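Local structure of single-strand DNA-binding protein (Agrobacterium tumefaciens, 3BTP) at residues A143-A147 with S148-Y152; K228-P231 with E232-Y235; S275-F278 with A279-Y283. The protein binds single-stranded DNA regardless of nucleotide sequence and mediates nuclear uptake of the transferred T-DNA strand during plant transformation by the bacterium. All coordinates share one frame; numbering follows the deposited sequence.

Contact 1: A143-A147 with S148-Y152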
loop_
_atom_site.group_PDB
_atom_site.type_symbol
_atom_site.label_atom_id
_atom_site.label_comp_id
_atom_site.label_asym_id
_atom_site.label_seq_id
_atom_site.Cartn_x
_atom_site.Cartn_y
_atom_site.Cartn_z
ATOM N N ALA A 143 22.905 12.643 -19.917
ATOM C CA ALA A 143 22.425 11.736 -20.972
ATOM C C ALA A 143 22.170 10.300 -20.453
ATOM O O ALA A 143 21.140 9.667 -20.747
ATOM C CB ALA A 143 23.451 11.702 -22.160
ATOM N N GLU A 144 23.170 9.769 -19.756
ATOM C CA GLU A 144 23.027 8.478 -19.123
ATOM C C GLU A 144 21.821 8.436 -18.129
ATOM O O GLU A 144 20.944 7.565 -18.220
ATOM C CB GLU A 144 24.338 8.057 -18.453
ATOM C CG GLU A 144 24.134 6.597 -17.946
ATOM C CD GLU A 144 25.322 5.969 -17.232
ATOM O OE1 GLU A 144 26.515 6.425 -17.398
ATOM O OE2 GLU A 144 25.014 4.968 -16.537
ATOM N N PHE A 145 21.767 9.403 -17.224
ATOM C CA PHE A 145 20.590 9.610 -16.326
ATOM C C PHE A 145 19.275 9.648 -17.102
ATOM O O PHE A 145 18.335 8.931 -16.744
ATOM C CB PHE A 145 20.736 10.875 -15.466
ATOM C CG PHE A 145 21.693 10.738 -14.272
ATOM C CD1 PHE A 145 21.512 9.714 -13.319
ATOM C CD2 PHE A 145 22.707 11.716 -14.035
ATOM C CE1 PHE A 145 22.296 9.622 -12.227
ATOM C CE2 PHE A 145 23.573 11.641 -12.909
ATOM C CZ PHE A 145 23.376 10.569 -11.991
ATOM N N ASN A 146 19.182 10.468 -18.158
ATOM C CA ASN A 146 17.967 10.573 -18.975
ATOM C C ASN A 146 17.615 9.429 -19.897
ATOM O O ASN A 146 16.478 9.386 -20.411
ATOM C CB ASN A 146 17.900 11.888 -19.740
ATOM C CG ASN A 146 17.575 13.104 -18.806
ATOM O OD1 ASN A 146 18.012 14.216 -19.070
ATOM N ND2 ASN A 146 16.839 12.863 -17.706
ATOM N N ALA A 147 18.551 8.512 -20.129
ATOM C CA ALA A 147 18.373 7.334 -21.011
ATOM C C ALA A 147 18.036 6.097 -20.220
ATOM O O ALA A 147 17.516 5.128 -20.782
ATOM C CB ALA A 147 19.673 7.033 -21.777
ATOM N N SER A 148 18.426 6.093 -18.934
ATOM C CA SER A 148 18.082 5.001 -17.997
ATOM C C SER A 148 16.620 5.071 -17.574
ATOM O O SER A 148 16.027 6.166 -17.544
ATOM C CB SER A 148 18.948 5.080 -16.707
ATOM O OG SER A 148 20.306 5.038 -17.056
ATOM N N CYS A 149 16.074 3.905 -17.195
ATOM C CA CYS A 149 14.967 3.876 -16.234
ATOM C C CYS A 149 15.471 4.146 -14.765
ATOM O O CYS A 149 16.138 3.305 -14.158
ATOM C CB CYS A 149 14.150 2.567 -16.310
ATOM S SG CYS A 149 12.669 2.709 -15.288
ATOM N N ARG A 150 15.166 5.324 -14.214
ATOM C CA ARG A 150 15.594 5.668 -12.853
ATOM C C ARG A 150 14.558 5.231 -11.780
ATOM O O ARG A 150 13.390 5.647 -11.803
ATOM C CB ARG A 150 15.847 7.185 -12.758
ATOM C CG ARG A 150 16.863 7.752 -13.770
ATOM C CD ARG A 150 17.249 9.229 -13.403
ATOM N NE ARG A 150 16.097 10.148 -13.334
ATOM C CZ ARG A 150 15.523 10.812 -14.359
ATOM N NH1 ARG A 150 15.995 10.693 -15.601
ATOM N NH2 ARG A 150 14.486 11.650 -14.124
ATOM N N LEU A 151 14.979 4.414 -10.831
ATOM C CA LEU A 151 14.036 3.914 -9.826
ATOM C C LEU A 151 14.349 4.611 -8.490
ATOM O O LEU A 151 15.481 4.573 -8.090
ATOM C CB LEU A 151 14.120 2.374 -9.734
ATOM C CG LEU A 151 13.549 1.531 -10.903
ATOM C CD1 LEU A 151 13.644 0.014 -10.671
ATOM C CD2 LEU A 151 12.031 1.838 -11.218
ATOM N N TYR A 152 13.365 5.328 -7.889
ATOM C CA TYR A 152 13.559 6.059 -6.606
ATOM C C TYR A 152 12.943 5.261 -5.427
ATOM O O TYR A 152 11.781 4.870 -5.507
ATOM C CB TYR A 152 12.894 7.419 -6.688
ATOM C CG TYR A 152 13.354 8.226 -7.856
ATOM C CD1 TYR A 152 14.498 9.019 -7.752
ATOM C CD2 TYR A 152 12.683 8.172 -9.087
ATOM C CE1 TYR A 152 14.957 9.732 -8.828
ATOM C CE2 TYR A 152 13.131 8.887 -10.184
ATOM C CZ TYR A 152 14.257 9.682 -10.028
ATOM O OH TYR A 152 14.700 10.447 -11.062
#
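Arg150, from strand 149-153, and Ser148, in the bend just before it, reach back to two successive carbonyls at the end of helix 142-147. The guanidinium of Arg150 turns its edge to the helix: NH1 lies 3.1 Å from Phe145 O, with an N-H...O angle of 164°. The oxygen sits in the guanidinium plane, but the donor stands above the plane of the carbonyl. A bend at chi3 swings the guanidinium back toward the helix, while Arg150 CD passes 4.3 Å from CD1 of the Phe145 ring. NH2 is bonded to Asp212 O, and the Arg150 side chain also touches Trp199 and His203 of helix 186-206. Ser148, the first residue to leave the helical path, uses both its donors on one acceptor. Its N meets Glu144 O at 3.0 Å, nearly end-on to the carbonyl. Its OG, set beside its own backbone N (chi1 -57°), reaches Glu144 O at 2.9 Å from above the carbonyl plane. Ala147 N also donates to Glu144 O, at 3.2 Å. The bend from helix to strand (axes 80° apart) thus satisfies helix-end carbonyls, and the partly negative Phe145 O and Asp212 O probably help to solvate the buried charge of Arg150.

Contact 2: K228-P231 with E232-Y235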
loop_
_atom_site.group_PDB
_atom_site.type_symbol
_atom_site.label_atom_id
_atom_site.label_comp_id
_atom_site.label_asym_id
_atom_site.label_seq_id
_atom_site.Cartn_x
_atom_site.Cartn_y
_atom_site.Cartn_z
ATOM N N LYS A 228 -9.783 5.313 -21.162
ATOM C CA LYS A 228 -8.718 4.347 -20.851
ATOM C C LYS A 228 -8.180 3.681 -22.103
ATOM O O LYS A 228 -8.732 3.825 -23.197
ATOM C CB LYS A 228 -9.155 3.281 -19.796
ATOM C CG LYS A 228 -9.403 3.824 -18.369
ATOM C CD LYS A 228 -9.855 2.679 -17.415
ATOM C CE LYS A 228 -10.365 3.186 -16.036
ATOM N NZ LYS A 228 -9.850 2.273 -14.927
ATOM N N LEU A 229 -7.088 2.958 -21.927
ATOM C CA LEU A 229 -6.538 2.167 -23.002
ATOM C C LEU A 229 -7.534 1.126 -23.543
ATOM O O LEU A 229 -8.226 0.488 -22.768
ATOM C CB LEU A 229 -5.243 1.517 -22.537
ATOM C CG LEU A 229 -4.108 2.521 -22.428
ATOM C CD1 LEU A 229 -2.871 1.874 -21.756
ATOM C CD2 LEU A 229 -3.760 3.185 -23.767
ATOM N N ARG A 230 -7.650 1.002 -24.865
ATOM C CA ARG A 230 -8.296 -0.183 -25.483
ATOM C C ARG A 230 -7.540 -1.446 -25.031
ATOM O O ARG A 230 -6.356 -1.387 -24.771
ATOM C CB ARG A 230 -8.250 -0.128 -27.013
ATOM C CG ARG A 230 -8.874 1.109 -27.623
ATOM C CD ARG A 230 -8.715 1.074 -29.184
ATOM N NE ARG A 230 -7.329 0.789 -29.610
ATOM C CZ ARG A 230 -6.997 -0.064 -30.582
ATOM N NH1 ARG A 230 -7.956 -0.733 -31.243
ATOM N NH2 ARG A 230 -5.710 -0.254 -30.900
ATOM N N PRO A 231 -8.240 -2.594 -24.943
ATOM C CA PRO A 231 -7.551 -3.824 -24.582
ATOM C C PRO A 231 -6.405 -4.166 -25.532
ATOM O O PRO A 231 -5.397 -4.681 -25.086
ATOM C CB PRO A 231 -8.635 -4.881 -24.641
ATOM C CG PRO A 231 -9.891 -4.168 -24.888
ATOM C CD PRO A 231 -9.685 -2.781 -25.163
ATOM N N GLU A 232 -6.528 -3.852 -26.816
ATOM C CA GLU A 232 -5.399 -4.093 -27.681
ATOM C C GLU A 232 -4.208 -3.195 -27.454
ATOM O O GLU A 232 -3.177 -3.453 -28.079
ATOM C CB GLU A 232 -5.734 -4.124 -29.195
ATOM C CG GLU A 232 -6.853 -3.256 -29.709
ATOM C CD GLU A 232 -8.306 -3.741 -29.337
ATOM O OE1 GLU A 232 -8.765 -3.363 -28.253
ATOM O OE2 GLU A 232 -9.022 -4.402 -30.137
ATOM N N ASP A 233 -4.323 -2.137 -26.643
ATOM C CA ASP A 233 -3.186 -1.221 -26.461
ATOM C C ASP A 233 -2.565 -1.333 -25.091
ATOM O O ASP A 233 -1.651 -0.580 -24.768
ATOM C CB ASP A 233 -3.629 0.214 -26.603
ATOM C CG ASP A 233 -4.051 0.590 -28.025
ATOM O OD1 ASP A 233 -3.356 0.224 -29.023
ATOM O OD2 ASP A 233 -5.092 1.307 -28.120
ATOM N N ARG A 234 -3.067 -2.233 -24.269
ATOM C CA ARG A 234 -2.628 -2.331 -22.882
ATOM C C ARG A 234 -1.717 -3.468 -22.545
ATOM O O ARG A 234 -1.638 -3.803 -21.387
ATOM C CB ARG A 234 -3.812 -2.277 -21.868
ATOM C CG ARG A 234 -4.866 -3.249 -22.135
ATOM C CD ARG A 234 -5.865 -3.323 -21.037
ATOM N NE ARG A 234 -6.703 -2.129 -20.978
ATOM C CZ ARG A 234 -8.011 -2.135 -20.718
ATOM N NH1 ARG A 234 -8.676 -3.298 -20.514
ATOM N NH2 ARG A 234 -8.656 -0.971 -20.666
ATOM N N TYR A 235 -1.017 -4.032 -23.527
ATOM C CA TYR A 235 -0.033 -5.129 -23.304
ATOM C C TYR A 235 1.322 -4.859 -23.886
ATOM O O TYR A 235 1.459 -4.142 -24.881
ATOM C CB TYR A 235 -0.520 -6.487 -23.793
ATOM C CG TYR A 235 -1.810 -6.859 -23.117
ATOM C CD1 TYR A 235 -1.831 -7.551 -21.900
ATOM C CD2 TYR A 235 -3.019 -6.452 -23.669
ATOM C CE1 TYR A 235 -3.027 -7.797 -21.267
ATOM C CE2 TYR A 235 -4.200 -6.734 -23.070
ATOM C CZ TYR A 235 -4.204 -7.389 -21.885
ATOM O OH TYR A 235 -5.434 -7.621 -21.352
#
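Arg230 grips Asp233 side-on, with NE 2.7 Å from Asp233 OD2 and NH2 3.0 Å from Asp233 OD1. The guanidinium and carboxylate planes are 57° apart, so both oxygens are met from above the carboxylate plane. Glu232 approaches differently: its CG lies over one guanidinium face, 3.2 Å from Arg230 NH1. Its OE2 is well out of that plane and makes only a long ion pair with Arg230. Behind these charges stands the backbone of a short 3-10 turn, in which Asp233 N donates to Arg230 O (2.9 Å), and Arg234 N makes a weak bond to Pro231 O. Arg234 CG sits between its backbone N and carbonyl carbon (chi1 53°); with a further bend at chi3, this brings one guanidinium face under Arg230 C and Pro231 N. Leu229 CD2 packs 4.1 Å from Asp233 CB, the two side chains crossing at about a right angle, and Leu229 is also covered by Ile221, Leu223 and Arg249. Tyr235 presents its ring edge to Pro231 O, with CE2 3.1 Å away, and begins strand 235-237. At this surface turn Arg230 probably offsets chiefly the charge of Asp233, the long pair with Glu232 adding weaker attraction, and the two-nitrogen grip reinforces the Arg230-Asp233 backbone bond.

Contact 3: S275-F278 with A279-Y283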
loop_
_atom_site.group_PDB
_atom_site.type_symbol
_atom_site.label_atom_id
_atom_site.label_comp_id
_atom_site.label_asym_id
_atom_site.label_seq_id
_atom_site.Cartn_x
_atom_site.Cartn_y
_atom_site.Cartn_z
ATOM N N SER A 275 14.270 -10.724 -12.954
ATOM C CA SER A 275 13.665 -11.976 -13.331
ATOM C C SER A 275 12.254 -11.778 -13.940
ATOM O O SER A 275 11.494 -10.871 -13.548
ATOM C CB SER A 275 13.594 -12.827 -12.080
ATOM O OG SER A 275 13.712 -14.183 -12.439
ATOM N N TYR A 276 11.942 -12.634 -14.927
ATOM C CA TYR A 276 10.575 -12.838 -15.460
ATOM C C TYR A 276 10.019 -14.219 -15.036
ATOM O O TYR A 276 10.733 -15.178 -15.097
ATOM C CB TYR A 276 10.609 -12.821 -16.961
ATOM C CG TYR A 276 10.541 -11.498 -17.629
ATOM C CD1 TYR A 276 9.318 -10.807 -17.709
ATOM C CD2 TYR A 276 11.683 -10.943 -18.254
ATOM C CE1 TYR A 276 9.216 -9.562 -18.378
ATOM C CE2 TYR A 276 11.587 -9.706 -18.935
ATOM C CZ TYR A 276 10.355 -9.030 -18.973
ATOM O OH TYR A 276 10.244 -7.804 -19.609
ATOM N N ARG A 277 8.760 -14.292 -14.608
ATOM C CA ARG A 277 8.010 -15.522 -14.515
ATOM C C ARG A 277 7.557 -15.947 -15.918
ATOM O O ARG A 277 7.467 -15.116 -16.848
ATOM C CB ARG A 277 6.785 -15.348 -13.573
ATOM C CG ARG A 277 7.030 -15.587 -12.042
ATOM C CD ARG A 277 5.712 -15.820 -11.170
ATOM N NE ARG A 277 5.289 -17.244 -10.897
ATOM C CZ ARG A 277 6.096 -18.236 -11.159
ATOM N NH1 ARG A 277 7.283 -17.915 -11.601
ATOM N NH2 ARG A 277 5.788 -19.490 -10.920
ATOM N N PHE A 278 7.290 -17.244 -16.092
ATOM C CA PHE A 278 6.511 -17.731 -17.260
ATOM C C PHE A 278 5.660 -18.939 -16.866
ATOM O O PHE A 278 6.012 -19.653 -15.918
ATOM C CB PHE A 278 7.359 -17.985 -18.553
ATOM C CG PHE A 278 8.589 -18.858 -18.342
ATOM C CD1 PHE A 278 8.554 -20.235 -18.644
ATOM C CD2 PHE A 278 9.778 -18.304 -17.849
ATOM C CE1 PHE A 278 9.664 -21.049 -18.431
ATOM C CE2 PHE A 278 10.917 -19.101 -17.644
ATOM C CZ PHE A 278 10.847 -20.490 -17.934
ATOM N N ALA A 279 4.518 -19.110 -17.550
ATOM C CA ALA A 279 3.666 -20.320 -17.419
ATOM C C ALA A 279 4.531 -21.550 -17.496
ATOM O O ALA A 279 5.275 -21.735 -18.494
ATOM C CB ALA A 279 2.591 -20.376 -18.526
ATOM N N GLY A 280 4.487 -22.333 -16.411
ATOM C CA GLY A 280 5.235 -23.565 -16.262
ATOM C C GLY A 280 6.721 -23.414 -16.017
ATOM O O GLY A 280 7.496 -24.251 -16.477
ATOM N N ASP A 281 7.140 -22.387 -15.279
ATOM C CA ASP A 281 8.572 -22.216 -14.963
ATOM C C ASP A 281 8.959 -23.015 -13.738
ATOM O O ASP A 281 8.123 -23.709 -13.179
ATOM C CB ASP A 281 8.995 -20.717 -14.870
ATOM C CG ASP A 281 8.208 -19.907 -13.774
ATOM O OD1 ASP A 281 7.610 -20.486 -12.851
ATOM O OD2 ASP A 281 8.177 -18.662 -13.859
ATOM N N ALA A 282 10.228 -22.947 -13.334
ATOM C CA ALA A 282 10.702 -23.706 -12.156
ATOM C C ALA A 282 9.830 -23.508 -10.890
ATOM O O ALA A 282 9.821 -24.397 -10.013
ATOM C CB ALA A 282 12.201 -23.430 -11.857
ATOM N N TYR A 283 9.065 -22.395 -10.804
ATOM C CA TYR A 283 8.137 -22.222 -9.672
ATOM C C TYR A 283 6.652 -22.402 -10.006
ATOM O O TYR A 283 5.804 -21.970 -9.215
ATOM C CB TYR A 283 8.369 -20.883 -8.918
ATOM C CG TYR A 283 9.638 -20.899 -8.079
ATOM C CD1 TYR A 283 9.602 -21.199 -6.705
ATOM C CD2 TYR A 283 10.878 -20.682 -8.681
ATOM C CE1 TYR A 283 10.755 -21.263 -5.964
ATOM C CE2 TYR A 283 12.036 -20.759 -7.960
ATOM C CZ TYR A 283 11.980 -21.038 -6.612
ATOM O OH TYR A 283 13.182 -21.055 -5.944
#
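Arg277 and Asp281 supply the ionic part of this loop: NH1 of the arginine lies 2.5 Å from Asp281 OD2 in a salt bridge, while NH2 adds a weak hydrogen bond to Asp281 OD1. The two side chains cross at about a right angle, their flat ends tilted 35° from each other. A bend at chi3 (96°) turns the guanidinium toward the carboxylate, and the cation also meets the Phe332 ring of helix 327-335. Backbone donors take up the same carboxylate. Phe278 N reaches Asp281 OD2 at 2.8 Å with an N-H...O angle of 162°, and Tyr283 N donates to Asp281 OD1 at 3.2 Å, closing an Asx turn. Both donors lie well out of the carboxylate plane, on opposite sides of it. Between these anchor points the chain makes a type II beta turn from Phe278 to Asp281, closed by a weak bond from Asp281 N to Phe278 O; Gly280 takes the positive phi of its third position. The nonpolar contact is a CH-pi interaction: Asp281 CB stands 3.5 Å from the centroid of the Phe278 ring, almost on the ring normal. Beyond the turn, the Tyr283 ring meets Phe291 edge-to-face, joining the loop to helix 288-299. With a guanidinium and two backbone N-H groups around it, the Asp281 carboxylate is probably stabilised as the anion, fastening both sides of the turn.

Overall arrangement
The three contacts follow one another along the chain and stand well apart, with centres about 26 Å (contacts 1 and 2), 28 Å (1 and 3) and 24 Å (2 and 3) from each other. None touches another; the nearest atoms of contacts 2 and 3 are about 10 Å apart. Contact 1 leads into the four-stranded antiparallel sheet containing strand 149-153, and contact 3 leaves the edge strand 272-275 of a second such sheet. Contact 2 lies in the connection between helix 186-206 and strand 235-237. In each, an arginine reaches a nearby chain segment, taking a backbone carbonyl in contact 1 but carboxylates in contacts 2 and 3.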